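Local coordinates for flagellar hook-associated protein (Burkholderia pseudomallei, PDB 4UT1) that probably serves as a structural part of the bacterial flagellum, at the junction between its hook and its filament, at residues A[92-95]-A[96-100]; A[293-296]-A[297-301]; A[155-158]-A[159-162]; A[619-622]-A[623-626]; A[595-598]-A[599-603]. One frame throughout, in Å; residues are numbered along the deposited sequence.

Interaction 1: residues A[92-95]-A[96-100]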
loop_
_atom_site.group_PDB
_atom_site.type_symbol
_atom_site.label_atom_id
_atom_site.label_comp_id
_atom_site.label_asym_id
_atom_site.label_seq_id
_atom_site.Cartn_x
_atom_site.Cartn_y
_atom_site.Cartn_z
ATOM N N LEU A 92 15.198 -4.345 -22.348
ATOM C CA LEU A 92 15.458 -3.010 -21.800
ATOM C C LEU A 92 14.611 -1.933 -22.473
ATOM O O LEU A 92 14.119 -1.025 -21.810
ATOM C CB LEU A 92 16.945 -2.657 -21.934
ATOM C CG LEU A 92 17.859 -3.444 -20.993
ATOM C CD1 LEU A 92 19.327 -3.207 -21.323
ATOM C CD2 LEU A 92 17.556 -3.068 -19.538
ATOM N N SER A 93 14.441 -2.025 -23.789
ATOM C CA SER A 93 13.709 -0.980 -24.496
ATOM C C SER A 93 12.220 -1.107 -24.214
ATOM O O SER A 93 11.528 -0.110 -24.101
ATOM C CB SER A 93 13.972 -1.029 -26.006
ATOM O OG SER A 93 13.373 -2.163 -26.598
ATOM N N THR A 94 11.732 -2.338 -24.114
ATOM C CA THR A 94 10.347 -2.576 -23.711
ATOM C C THR A 94 10.090 -2.022 -22.298
ATOM O O THR A 94 9.110 -1.314 -22.072
ATOM C CB THR A 94 10.011 -4.086 -23.749
ATOM O OG1 THR A 94 10.018 -4.526 -25.113
ATOM C CG2 THR A 94 8.638 -4.354 -23.157
ATOM N N TYR A 95 10.973 -2.357 -21.359
ATOM C CA TYR A 95 10.852 -1.897 -19.972
ATOM C C TYR A 95 10.918 -0.367 -19.948
ATOM O O TYR A 95 10.056 0.289 -19.355
ATOM C CB TYR A 95 11.950 -2.528 -19.102
ATOM C CG TYR A 95 11.789 -2.389 -17.594
ATOM C CD1 TYR A 95 10.879 -1.495 -17.040
ATOM C CD2 TYR A 95 12.568 -3.149 -16.725
ATOM C CE1 TYR A 95 10.746 -1.366 -15.656
ATOM C CE2 TYR A 95 12.438 -3.032 -15.345
ATOM C CZ TYR A 95 11.526 -2.145 -14.821
ATOM O OH TYR A 95 11.402 -2.026 -13.453
ATOM N N TYR A 96 11.925 0.202 -20.605
ATOM C CA TYR A 96 12.046 1.662 -20.663
ATOM C C TYR A 96 10.756 2.337 -21.157
ATOM O O TYR A 96 10.236 3.256 -20.511
ATOM C CB TYR A 96 13.211 2.104 -21.560
ATOM C CG TYR A 96 13.234 3.609 -21.680
ATOM C CD1 TYR A 96 13.337 4.398 -20.540
ATOM C CD2 TYR A 96 13.107 4.247 -22.902
ATOM C CE1 TYR A 96 13.331 5.772 -20.615
ATOM C CE2 TYR A 96 13.105 5.641 -22.987
ATOM C CZ TYR A 96 13.212 6.390 -21.838
ATOM O OH TYR A 96 13.207 7.769 -21.903
ATOM N N THR A 97 10.247 1.888 -22.300
ATOM C CA THR A 97 9.061 2.498 -22.891
ATOM C C THR A 97 7.907 2.521 -21.885
ATOM O O THR A 97 7.223 3.537 -21.733
ATOM C CB THR A 97 8.633 1.766 -24.183
ATOM O OG1 THR A 97 9.653 1.938 -25.169
ATOM C CG2 THR A 97 7.340 2.337 -24.718
ATOM N N LEU A 98 7.729 1.422 -21.161
ATOM C CA LEU A 98 6.613 1.308 -20.239
ATOM C C LEU A 98 6.798 2.194 -19.014
ATOM O O LEU A 98 5.855 2.844 -18.562
ATOM C CB LEU A 98 6.426 -0.145 -19.806
ATOM C CG LEU A 98 5.891 -1.088 -20.882
ATOM C CD1 LEU A 98 6.007 -2.510 -20.406
ATOM C CD2 LEU A 98 4.452 -0.737 -21.203
ATOM N N VAL A 99 8.007 2.221 -18.469
ATOM C CA VAL A 99 8.223 3.017 -17.258
ATOM C C VAL A 99 8.281 4.493 -17.632
ATOM O O VAL A 99 7.887 5.350 -16.842
ATOM C CB VAL A 99 9.499 2.584 -16.487
ATOM C CG1 VAL A 99 10.734 2.775 -17.332
ATOM C CG2 VAL A 99 9.623 3.351 -15.163
ATOM N N ALA A 100 8.734 4.800 -18.847
ATOM C CA ALA A 100 8.725 6.193 -19.291
ATOM C C ALA A 100 7.281 6.693 -19.388
ATOM O O ALA A 100 6.965 7.814 -18.970
ATOM C CB ALA A 100 9.441 6.346 -20.627
#

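Interaction 2: residues A[293-296]-A[297-301]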
loop_
_atom_site.group_PDB
_atom_site.type_symbol
_atom_site.label_atom_id
_atom_site.label_comp_id
_atom_site.label_asym_id
_atom_site.label_seq_id
_atom_site.Cartn_x
_atom_site.Cartn_y
_atom_site.Cartn_z
ATOM N N LEU A 293 7.282 -8.290 -18.324
ATOM C CA LEU A 293 7.210 -8.912 -17.011
ATOM C C LEU A 293 7.996 -8.152 -15.944
ATOM O O LEU A 293 7.509 -7.961 -14.834
ATOM C CB LEU A 293 7.704 -10.362 -17.096
ATOM C CG LEU A 293 6.846 -11.245 -17.999
ATOM C CD1 LEU A 293 7.463 -12.633 -18.182
ATOM C CD2 LEU A 293 5.426 -11.347 -17.461
ATOM N N ALA A 294 9.216 -7.727 -16.266
ATOM C CA ALA A 294 10.020 -6.970 -15.298
ATOM C C ALA A 294 9.366 -5.635 -14.916
ATOM O O ALA A 294 9.388 -5.234 -13.750
ATOM C CB ALA A 294 11.417 -6.727 -15.845
ATOM N N PHE A 295 8.799 -4.946 -15.901
ATOM C CA PHE A 295 8.075 -3.703 -15.648
ATOM C C PHE A 295 6.925 -3.948 -14.683
ATOM O O PHE A 295 6.739 -3.202 -13.721
ATOM C CB PHE A 295 7.548 -3.097 -16.962
ATOM C CG PHE A 295 6.544 -1.987 -16.767
ATOM C CD1 PHE A 295 6.943 -0.743 -16.313
ATOM C CD2 PHE A 295 5.193 -2.191 -17.045
ATOM C CE1 PHE A 295 6.022 0.272 -16.135
ATOM C CE2 PHE A 295 4.265 -1.178 -16.864
ATOM C CZ PHE A 295 4.682 0.057 -16.404
ATOM N N ARG A 296 6.168 -5.010 -14.933
ATOM C CA ARG A 296 5.016 -5.331 -14.098
ATOM C C ARG A 296 5.400 -5.616 -12.639
ATOM O O ARG A 296 4.849 -5.010 -11.723
ATOM C CB ARG A 296 4.259 -6.537 -14.675
ATOM C CG ARG A 296 2.898 -6.764 -14.023
ATOM C CD ARG A 296 2.058 -7.774 -14.782
ATOM N NE ARG A 296 2.613 -9.117 -14.722
ATOM C CZ ARG A 296 2.129 -10.150 -15.405
ATOM N NH1 ARG A 296 1.082 -9.981 -16.194
ATOM N NH2 ARG A 296 2.692 -11.350 -15.292
ATOM N N SER A 297 6.346 -6.527 -12.430
ATOM C CA SER A 297 6.681 -6.965 -11.069
ATOM C C SER A 297 7.605 -5.998 -10.320
ATOM O O SER A 297 7.594 -5.967 -9.089
ATOM C CB SER A 297 7.324 -8.362 -11.097
ATOM O OG SER A 297 8.552 -8.341 -11.810
ATOM N N GLN A 298 8.404 -5.212 -11.038
ATOM C CA GLN A 298 9.414 -4.403 -10.356
ATOM C C GLN A 298 9.067 -2.919 -10.288
ATOM O O GLN A 298 9.593 -2.191 -9.441
ATOM C CB GLN A 298 10.779 -4.594 -11.017
ATOM C CG GLN A 298 11.245 -6.062 -11.034
ATOM C CD GLN A 298 11.378 -6.660 -9.649
ATOM O OE1 GLN A 298 10.605 -7.541 -9.256
ATOM N NE2 GLN A 298 12.363 -6.190 -8.898
ATOM N N THR A 299 8.165 -2.471 -11.149
ATOM C CA THR A 299 7.801 -1.056 -11.174
ATOM C C THR A 299 6.304 -0.849 -10.975
ATOM O O THR A 299 5.887 -0.162 -10.042
ATOM C CB THR A 299 8.245 -0.379 -12.506
ATOM O OG1 THR A 299 9.675 -0.278 -12.544
ATOM C CG2 THR A 299 7.645 1.017 -12.646
ATOM N N LEU A 300 5.498 -1.438 -11.854
ATOM C CA LEU A 300 4.054 -1.180 -11.865
ATOM C C LEU A 300 3.328 -1.604 -10.582
ATOM O O LEU A 300 2.674 -0.786 -9.923
ATOM C CB LEU A 300 3.410 -1.886 -13.059
ATOM C CG LEU A 300 1.939 -1.551 -13.309
ATOM C CD1 LEU A 300 1.819 -0.136 -13.846
ATOM C CD2 LEU A 300 1.305 -2.549 -14.276
ATOM N N ASP A 301 3.439 -2.881 -10.230
ATOM C CA ASP A 301 2.714 -3.398 -9.086
ATOM C C ASP A 301 3.243 -2.787 -7.783
ATOM O O ASP A 301 2.456 -2.453 -6.910
ATOM C CB ASP A 301 2.766 -4.939 -9.055
ATOM C CG ASP A 301 1.930 -5.572 -10.172
ATOM O OD1 ASP A 301 1.187 -4.830 -10.854
ATOM O OD2 ASP A 301 2.014 -6.808 -10.385
#

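Interaction 3: residues A[155-158]-A[159-162]. With EDO (1,2-ethanediol), chain G.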
loop_
_atom_site.group_PDB
_atom_site.type_symbol
_atom_site.label_atom_id
_atom_site.label_comp_id
_atom_site.label_asym_id
_atom_site.label_seq_id
_atom_site.Cartn_x
_atom_site.Cartn_y
_atom_site.Cartn_z
ATOM N N GLY A 155 -6.049 4.929 -9.877
ATOM C CA GLY A 155 -6.369 3.503 -9.866
ATOM C C GLY A 155 -6.681 3.018 -11.274
ATOM O O GLY A 155 -6.251 1.934 -11.689
ATOM N N GLN A 156 -7.432 3.826 -12.008
ATOM C CA GLN A 156 -7.779 3.505 -13.392
ATOM C C GLN A 156 -6.541 3.441 -14.282
ATOM O O GLN A 156 -6.432 2.550 -15.123
ATOM C CB GLN A 156 -8.763 4.526 -13.952
ATOM C CG GLN A 156 -10.126 4.558 -13.280
ATOM C CD GLN A 156 -11.016 3.395 -13.679
ATOM O OE1 GLN A 156 -11.128 3.050 -14.862
ATOM N NE2 GLN A 156 -11.659 2.783 -12.687
ATOM N N GLN A 157 -5.618 4.385 -14.113
ATOM C CA GLN A 157 -4.393 4.408 -14.911
ATOM C C GLN A 157 -3.522 3.189 -14.644
ATOM O O GLN A 157 -3.001 2.555 -15.575
ATOM C CB GLN A 157 -3.588 5.682 -14.651
ATOM C CG GLN A 157 -2.275 5.739 -15.437
ATOM C CD GLN A 157 -2.500 5.897 -16.943
ATOM O OE1 GLN A 157 -3.335 6.694 -17.376
ATOM N NE2 GLN A 157 -1.763 5.136 -17.736
ATOM N N TYR A 158 -3.369 2.833 -13.377
ATOM C CA TYR A 158 -2.582 1.657 -13.071
ATOM C C TYR A 158 -3.207 0.396 -13.650
ATOM O O TYR A 158 -2.500 -0.430 -14.227
ATOM C CB TYR A 158 -2.367 1.534 -11.552
ATOM C CG TYR A 158 -1.178 2.364 -11.139
ATOM C CD1 TYR A 158 0.112 1.926 -11.415
ATOM C CD2 TYR A 158 -1.338 3.613 -10.531
ATOM C CE1 TYR A 158 1.209 2.673 -11.080
ATOM C CE2 TYR A 158 -0.246 4.369 -10.190
ATOM C CZ TYR A 158 1.025 3.907 -10.464
ATOM O OH TYR A 158 2.119 4.668 -10.132
ATOM N N SER A 159 -4.523 0.246 -13.550
ATOM C CA SER A 159 -5.149 -0.960 -14.066
ATOM C C SER A 159 -5.113 -0.949 -15.595
ATOM O O SER A 159 -5.069 -1.993 -16.235
ATOM C CB SER A 159 -6.586 -1.087 -13.554
ATOM O OG SER A 159 -7.366 -0.002 -13.997
ATOM N N GLN A 160 -5.126 0.247 -16.179
ATOM C CA GLN A 160 -5.077 0.350 -17.627
ATOM C C GLN A 160 -3.711 -0.090 -18.156
ATOM O O GLN A 160 -3.621 -0.857 -19.123
ATOM C CB GLN A 160 -5.425 1.779 -18.067
ATOM C CG GLN A 160 -6.922 2.088 -17.924
ATOM C CD GLN A 160 -7.248 3.585 -18.063
ATOM O OE1 GLN A 160 -6.371 4.397 -18.346
ATOM N NE2 GLN A 160 -8.513 3.941 -17.844
ATOM N N LEU A 161 -2.658 0.390 -17.513
ATOM C CA LEU A 161 -1.306 -0.064 -17.797
ATOM C C LEU A 161 -1.170 -1.571 -17.572
ATOM O O LEU A 161 -0.531 -2.275 -18.370
ATOM C CB LEU A 161 -0.297 0.690 -16.931
ATOM C CG LEU A 161 0.009 2.117 -17.391
ATOM C CD1 LEU A 161 0.972 2.780 -16.429
ATOM C CD2 LEU A 161 0.578 2.094 -18.800
ATOM N N ARG A 162 -1.778 -2.064 -16.497
ATOM C CA ARG A 162 -1.703 -3.492 -16.183
ATOM C C ARG A 162 -2.383 -4.306 -17.279
ATOM O O ARG A 162 -1.884 -5.374 -17.687
ATOM C CB ARG A 162 -2.320 -3.798 -14.817
ATOM C CG ARG A 162 -2.106 -5.257 -14.383
ATOM C CD ARG A 162 -2.439 -5.475 -12.911
ATOM N NE ARG A 162 -1.553 -4.711 -12.041
ATOM C CZ ARG A 162 -1.914 -3.617 -11.376
ATOM N NH1 ARG A 162 -3.158 -3.151 -11.460
ATOM N NH2 ARG A 162 -1.026 -2.995 -10.615
HETATM C C1 EDO G . -11.909 -2.092 -14.879
HETATM O O1 EDO G . -12.227 -2.131 -16.272
HETATM C C2 EDO G . -11.721 -0.629 -14.500
HETATM O O2 EDO G . -11.434 -0.520 -13.107
HETATM O O HOH W 1 -9.976 1.674 -16.856
HETATM O O HOH W 2 -6.165 6.657 -17.189
HETATM O O HOH W 3 -3.444 4.371 -19.596
#

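Interaction 4: residues A[619-622]-A[623-626]. With EDO (1,2-ethanediol), chain Q.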
loop_
_atom_site.group_PDB
_atom_site.type_symbol
_atom_site.label_atom_id
_atom_site.label_comp_id
_atom_site.label_asym_id
_atom_site.label_seq_id
_atom_site.Cartn_x
_atom_site.Cartn_y
_atom_site.Cartn_z
ATOM N N THR A 619 20.907 -0.865 -27.016
ATOM C CA THR A 619 20.404 -0.817 -28.378
ATOM C C THR A 619 21.535 -0.461 -29.334
ATOM O O THR A 619 21.657 -1.042 -30.418
ATOM C CB THR A 619 19.261 0.176 -28.507
ATOM O OG1 THR A 619 18.118 -0.374 -27.850
ATOM C CG2 THR A 619 18.929 0.420 -29.976
ATOM N N ALA A 620 22.362 0.489 -28.909
ATOM C CA ALA A 620 23.547 0.868 -29.654
ATOM C C ALA A 620 24.426 -0.352 -29.886
ATOM O O ALA A 620 24.813 -0.642 -31.015
ATOM C CB ALA A 620 24.319 1.962 -28.918
ATOM N N LEU A 621 24.720 -1.079 -28.815
ATOM C CA LEU A 621 25.555 -2.271 -28.910
ATOM C C LEU A 621 24.971 -3.345 -29.839
ATOM O O LEU A 621 25.684 -3.934 -30.658
ATOM C CB LEU A 621 25.765 -2.875 -27.533
ATOM C CG LEU A 621 26.586 -4.158 -27.596
ATOM C CD1 LEU A 621 28.004 -3.796 -28.038
ATOM C CD2 LEU A 621 26.575 -4.856 -26.252
ATOM N N VAL A 622 23.675 -3.608 -29.684
ATOM C CA VAL A 622 22.978 -4.565 -30.543
ATOM C C VAL A 622 23.121 -4.162 -32.011
ATOM O O VAL A 622 23.347 -5.008 -32.892
ATOM C CB VAL A 622 21.482 -4.665 -30.158
ATOM C CG1 VAL A 622 20.713 -5.484 -31.178
ATOM C CG2 VAL A 622 21.336 -5.259 -28.752
ATOM N N GLY A 623 23.009 -2.862 -32.262
ATOM C CA GLY A 623 23.187 -2.317 -33.594
ATOM C C GLY A 623 24.569 -2.645 -34.125
ATOM O O GLY A 623 24.725 -3.055 -35.276
ATOM N N GLN A 624 25.569 -2.496 -33.266
ATOM C CA GLN A 624 26.952 -2.743 -33.656
ATOM C C GLN A 624 27.225 -4.225 -33.923
ATOM O O GLN A 624 27.901 -4.569 -34.883
ATOM C CB GLN A 624 27.894 -2.217 -32.582
ATOM C CG GLN A 624 27.776 -0.706 -32.396
ATOM C CD GLN A 624 28.265 -0.241 -31.048
ATOM O OE1 GLN A 624 29.152 -0.845 -30.450
ATOM N NE2 GLN A 624 27.684 0.850 -30.559
ATOM N N ILE A 625 26.696 -5.101 -33.075
ATOM C CA ILE A 625 26.856 -6.542 -33.289
ATOM C C ILE A 625 26.168 -6.971 -34.584
ATOM O O ILE A 625 26.685 -7.810 -35.342
ATOM C CB ILE A 625 26.298 -7.334 -32.095
ATOM C CG1 ILE A 625 27.029 -6.905 -30.821
ATOM C CG2 ILE A 625 26.404 -8.839 -32.331
ATOM C CD1 ILE A 625 26.560 -7.620 -29.573
ATOM N N THR A 626 25.013 -6.368 -34.851
ATOM C CA THR A 626 24.253 -6.675 -36.055
ATOM C C THR A 626 25.036 -6.277 -37.296
ATOM O O THR A 626 25.112 -7.037 -38.265
ATOM C CB THR A 626 22.882 -5.970 -36.039
ATOM O OG1 THR A 626 22.093 -6.515 -34.973
ATOM C CG2 THR A 626 22.148 -6.163 -37.365
HETATM C C1 EDO Q . 16.687 -2.776 -29.430
HETATM O O1 EDO Q . 17.709 -3.234 -28.537
HETATM C C2 EDO Q . 15.418 -2.489 -28.641
HETATM O O2 EDO Q . 14.280 -3.052 -29.310
#

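Interaction 5: residues A[595-598]-A[599-603]. With EDO (1,2-ethanediol), chain P.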
loop_
_atom_site.group_PDB
_atom_site.type_symbol
_atom_site.label_atom_id
_atom_site.label_comp_id
_atom_site.label_asym_id
_atom_site.label_seq_id
_atom_site.Cartn_x
_atom_site.Cartn_y
_atom_site.Cartn_z
ATOM N N GLY A 595 5.845 13.133 1.945
ATOM C CA GLY A 595 7.197 12.612 1.879
ATOM C C GLY A 595 7.196 11.221 1.269
ATOM O O GLY A 595 8.064 10.882 0.462
ATOM N N ALA A 596 6.211 10.415 1.649
ATOM C CA ALA A 596 6.074 9.069 1.093
ATOM C C ALA A 596 5.676 9.141 -0.377
ATOM O O ALA A 596 6.166 8.368 -1.191
ATOM C CB ALA A 596 5.058 8.266 1.886
ATOM N N TYR A 597 4.802 10.081 -0.722
ATOM C CA TYR A 597 4.459 10.310 -2.130
ATOM C C TYR A 597 5.685 10.633 -2.979
ATOM O O TYR A 597 5.805 10.163 -4.115
ATOM C CB TYR A 597 3.451 11.449 -2.276
ATOM C CG TYR A 597 2.956 11.623 -3.695
ATOM C CD1 TYR A 597 1.977 10.781 -4.212
ATOM C CD2 TYR A 597 3.476 12.610 -4.525
ATOM C CE1 TYR A 597 1.526 10.926 -5.497
ATOM C CE2 TYR A 597 3.019 12.763 -5.825
ATOM C CZ TYR A 597 2.043 11.919 -6.299
ATOM O OH TYR A 597 1.585 12.045 -7.588
ATOM N N ALA A 598 6.579 11.459 -2.444
ATOM C CA ALA A 598 7.783 11.830 -3.186
ATOM C C ALA A 598 8.683 10.613 -3.429
ATOM O O ALA A 598 9.285 10.481 -4.492
ATOM C CB ALA A 598 8.546 12.923 -2.453
ATOM N N GLY A 599 8.768 9.724 -2.449
ATOM C CA GLY A 599 9.538 8.500 -2.610
ATOM C C GLY A 599 8.941 7.594 -3.674
ATOM O O GLY A 599 9.661 6.998 -4.472
ATOM N N TYR A 600 7.616 7.501 -3.689
ATOM C CA TYR A 600 6.913 6.661 -4.651
ATOM C C TYR A 600 7.157 7.174 -6.075
ATOM O O TYR A 600 7.416 6.392 -7.000
ATOM C CB TYR A 600 5.412 6.615 -4.295
ATOM C CG TYR A 600 4.454 6.707 -5.457
ATOM C CD1 TYR A 600 4.047 5.565 -6.139
ATOM C CD2 TYR A 600 3.935 7.931 -5.861
ATOM C CE1 TYR A 600 3.183 5.644 -7.193
ATOM C CE2 TYR A 600 3.064 8.021 -6.921
ATOM C CZ TYR A 600 2.687 6.874 -7.581
ATOM O OH TYR A 600 1.813 6.951 -8.633
ATOM N N VAL A 601 7.116 8.489 -6.253
ATOM C CA VAL A 601 7.353 9.068 -7.573
ATOM C C VAL A 601 8.809 8.889 -7.987
ATOM O O VAL A 601 9.099 8.527 -9.129
ATOM C CB VAL A 601 6.975 10.572 -7.611
ATOM C CG1 VAL A 601 7.552 11.262 -8.851
ATOM C CG2 VAL A 601 5.460 10.727 -7.573
ATOM N N ASN A 602 9.721 9.132 -7.055
ATOM C CA ASN A 602 11.147 9.071 -7.356
ATOM C C ASN A 602 11.617 7.661 -7.705
ATOM O O ASN A 602 12.565 7.506 -8.469
ATOM C CB ASN A 602 11.966 9.612 -6.180
ATOM C CG ASN A 602 11.873 11.122 -6.058
ATOM O OD1 ASN A 602 11.563 11.809 -7.023
ATOM N ND2 ASN A 602 12.134 11.643 -4.861
ATOM N N ALA A 603 10.965 6.643 -7.151
ATOM C CA ALA A 603 11.287 5.263 -7.513
ATOM C C ALA A 603 11.019 5.067 -8.996
ATOM O O ALA A 603 11.825 4.484 -9.716
ATOM C CB ALA A 603 10.478 4.260 -6.685
HETATM C C1 EDO P . -0.408 11.083 -10.502
HETATM O O1 EDO P . -0.841 12.022 -9.502
HETATM C C2 EDO P . -0.395 9.661 -9.940
HETATM O O2 EDO P . 0.605 9.493 -8.911
#

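Interaction 1: residues A[92-95]-A[96-100]
Tyr95 and Val99 stand one turn apart on helix 80-106, a member of the long helical bundle of this protein. Four successive i to i+4 hydrogen bonds hold the turn. Tyr96 N donates to Leu92 O over 2.8 Å, Thr97 N to Ser93 O and Leu98 N to Thr94 O follow, and Val99 N closes on Tyr95 O at 3.0 Å.

The Tyr95 ring leans out from the helix with CG anti to the backbone N (chi1 -167°), and its CE1 comes within 4.2 Å of Val99 CB, an oblique approach to the ring. Val99 turns CG1 between its own N and carbonyl carbon (chi1 62°), which lays that methyl 3.3 Å from Tyr95 O, beside the bond its own N-H makes. One residue back, Leu98 sets CG 3.4 Å from Thr94 O, and its CD1 is loosely in touch with the CG2 methyl of Thr94. The Thr94 hydroxyl is bonded to Ser90 O, and its methyl is the part that meets the leucine.

This turn is gripped by two other helices. Tyr95 and Val99 both rest on Leu611 of helix 593-630, while Leu98 packs on Leu292 and Phe295 of helix 287-322, to which the Tyr95 hydroxyl is also bonded through Thr299. On another flank Tyr96 touches Lys612, and the CB of Ala100 lies 3.9 Å above one face of the Tyr96 ring, offset toward its rim.

Interaction 2: residues A[293-296]-A[297-301]
Phe295 and Leu300 both hold CG anti to the backbone N, with chi1 at 167° and -172°, and this brings the leucine over one face of the phenylalanine ring. Leu300 CB lies 4.3 Å from the centroid of the Phe295 ring, 23° off its normal, in a CH-pi contact, while Leu300 CD1 reaches Phe295 CZ at 3.8 Å. Thr299 adds its CG2 methyl obliquely, 3.9 Å from Phe295 CE1.

Such i to i+5 packing follows from a wider, pi-type turn in helix 287-322. Phe295 O accepts two N-H groups: Leu300 N at 2.9 Å, almost straight, and Thr299 N, which comes from above the carbonyl plane. The wider spacing persists in the next bond, from Asp301 N to Arg296 O at 3.0 Å.

Arg296 and Asp301 then extend alongside one another in the same direction, yet Arg296 NE stays 4.9 Å from Asp301 OD2. Each charge is matched by another residue: Arg296 by Asp281, with Leu260 O as a further acceptor, and Asp301 by Arg162. These salt bridges probably favour the ionised forms of both groups, although Glu259, a like charge close to Asp301 OD2, would oppose this for the aspartate.

Interaction 3: residues A[155-158]-A[159-162]
Gln157 and Gln160 cross at about a right angle on the solvent-facing side of helix 134-193, their amide planes 78° apart. Their carbonyl oxygens do not bond to each other; water 2 joins them, donating one hydrogen to Gln157 OE1 (2.8 Å) and the other to Gln160 OE1. Water 1 makes a second bridge, giving a hydrogen to Gln156 OE1 at 2.7 Å and accepting from Gln160 NE2 at 2.9 Å. The Gln160 amide is thus held at both its oxygen and its nitrogen.

Gln157 leaves the helix with CG anti to the backbone N and bends at chi2 (69°), which swings its amide forward along the helix. NE2 of Gln157 comes 3.5 Å from Leu161 CG, and the two side chains cross obliquely. Beneath them Leu161 N bonds almost straight to Gln157 O at 2.9 Å.

Toward the bundle interior the groups are turned differently. Arg162 folds back at chi3 so that one face of its guanidinium lies above Tyr158 O, with NH1 3.9 Å from that oxygen; the guanidinium forms salt bridges to Asp301 and Glu259 and a hydrogen bond to Gln304. Tyr158 and Leu161 pack on Leu102 of helix 80-106 and Leu300 of helix 287-322. Hydrated glutamines on one flank and tyrosine, leucine and paired arginine on another are the pattern of an amphipathic helix in a helical bundle.

Interaction 4: residues A[619-622]-A[623-626]
The carboxamide of Gln624, the flat side-chain group of this turn, lies with one face against the backbone of Ala620 and Leu621, its CD 4.0 Å from Leu621 CA. Over the same face, Leu621 CD1 lies 4.0 Å from Gln624 OE1, and toward the nitrogen end the CB methyl of Ala620 approaches NE2 to 3.9 Å. Gln624 and Leu621 cross at about a right angle. NE2 also passes close to Ala620 O, but the angle is too poor for a hydrogen bond; that carbonyl accepts from Gln624 N.

Further round the helix Leu621 meets Ile625 obliquely, CG to CD1 at 4.0 Å. Ile625 also rests on Leu82 and Ala85 of helix 80-106, and Val622 touches Gln86, so this flank joins the two terminal helices of the modelled chain. At the start of the turn, the hydroxyl OG1 of Thr619 is hydrogen-bonded to O1 of a bound ethanediol at 3.0 Å.

Thr626 turns its hydroxyl back along its own helix: OG1 stands beside the backbone N, anti to the carbonyl carbon (chi1 -66°), and donates to Val622 O over 2.9 Å. Thr626 N donates to the same oxygen from the opposite face of the carbonyl plane. Two donors therefore grip one acceptor, and the threonine spends its hydroxyl proton within the helix while it packs on Leu82.

Interaction 5: residues A[595-598]-A[599-603]
Apolar contacts gather on the Tyr597 ring, whose one face receives both Tyr600 and Val601 along helix 593-630. Val601 CG2 stands 4.0 Å from the ring centroid of Tyr597, 28° off the normal, in a CH-pi contact. The two tyrosine rings meet obliquely with planes at 48°, and Tyr597 CE1 comes within 3.6 Å of Tyr600 CE2. At the edge of the Tyr600 ring, near its plane, Tyr597 O lies 3.4 Å from CD2. Tyr597 reaches its partners by holding CG anti to its backbone N (chi1 -174°), which carries the ring outward from the helix, beside Tyr600 and Val601.

Polar contacts converge at the ends of the rings. One hydroxyl of a bound ethanediol, O2, is hydrogen-bonded to Tyr597 OH at 3.0 Å and to Tyr600 OH at 2.8 Å. Tyr600 OH is also bonded to Tyr158 of helix 134-193, giving the hydroxyl a partner in the protein itself.

Backbone bonds complete the turn: Val601 N donates to Tyr597 O over 3.0 Å and Asn602 N to Ala598 O.

Tyr597 packs on Ile113 and Leu310, and Tyr600 on Val106 and Leu307, so this tyrosine pair lies where helices 80-106, 113-129, 287-322 and 593-630 of the helical bundle meet.

In the fold
The five turns sit on four long helices of one bundle, and cross-helix bonds link most of them. Interaction 1 joins interaction 2 through Tyr95 OH and Thr299 OG1, 2.6 Å apart and probably hydrogen-bonded. Interaction 2 reaches interaction 3 by the salt bridge of Asp301 OD1 with Arg162 NH2 (2.9 Å), beside Leu300 packed on Tyr158. Tyr158 OH then meets Tyr600 OH of interaction 5 at 2.7 Å, next to the ethanediol there. Interaction 4 shares helix 593-630 with interaction 5, but their centres are about 35 Å apart; it lies nearer interaction 1, at about 18 Å between centres, without touching it.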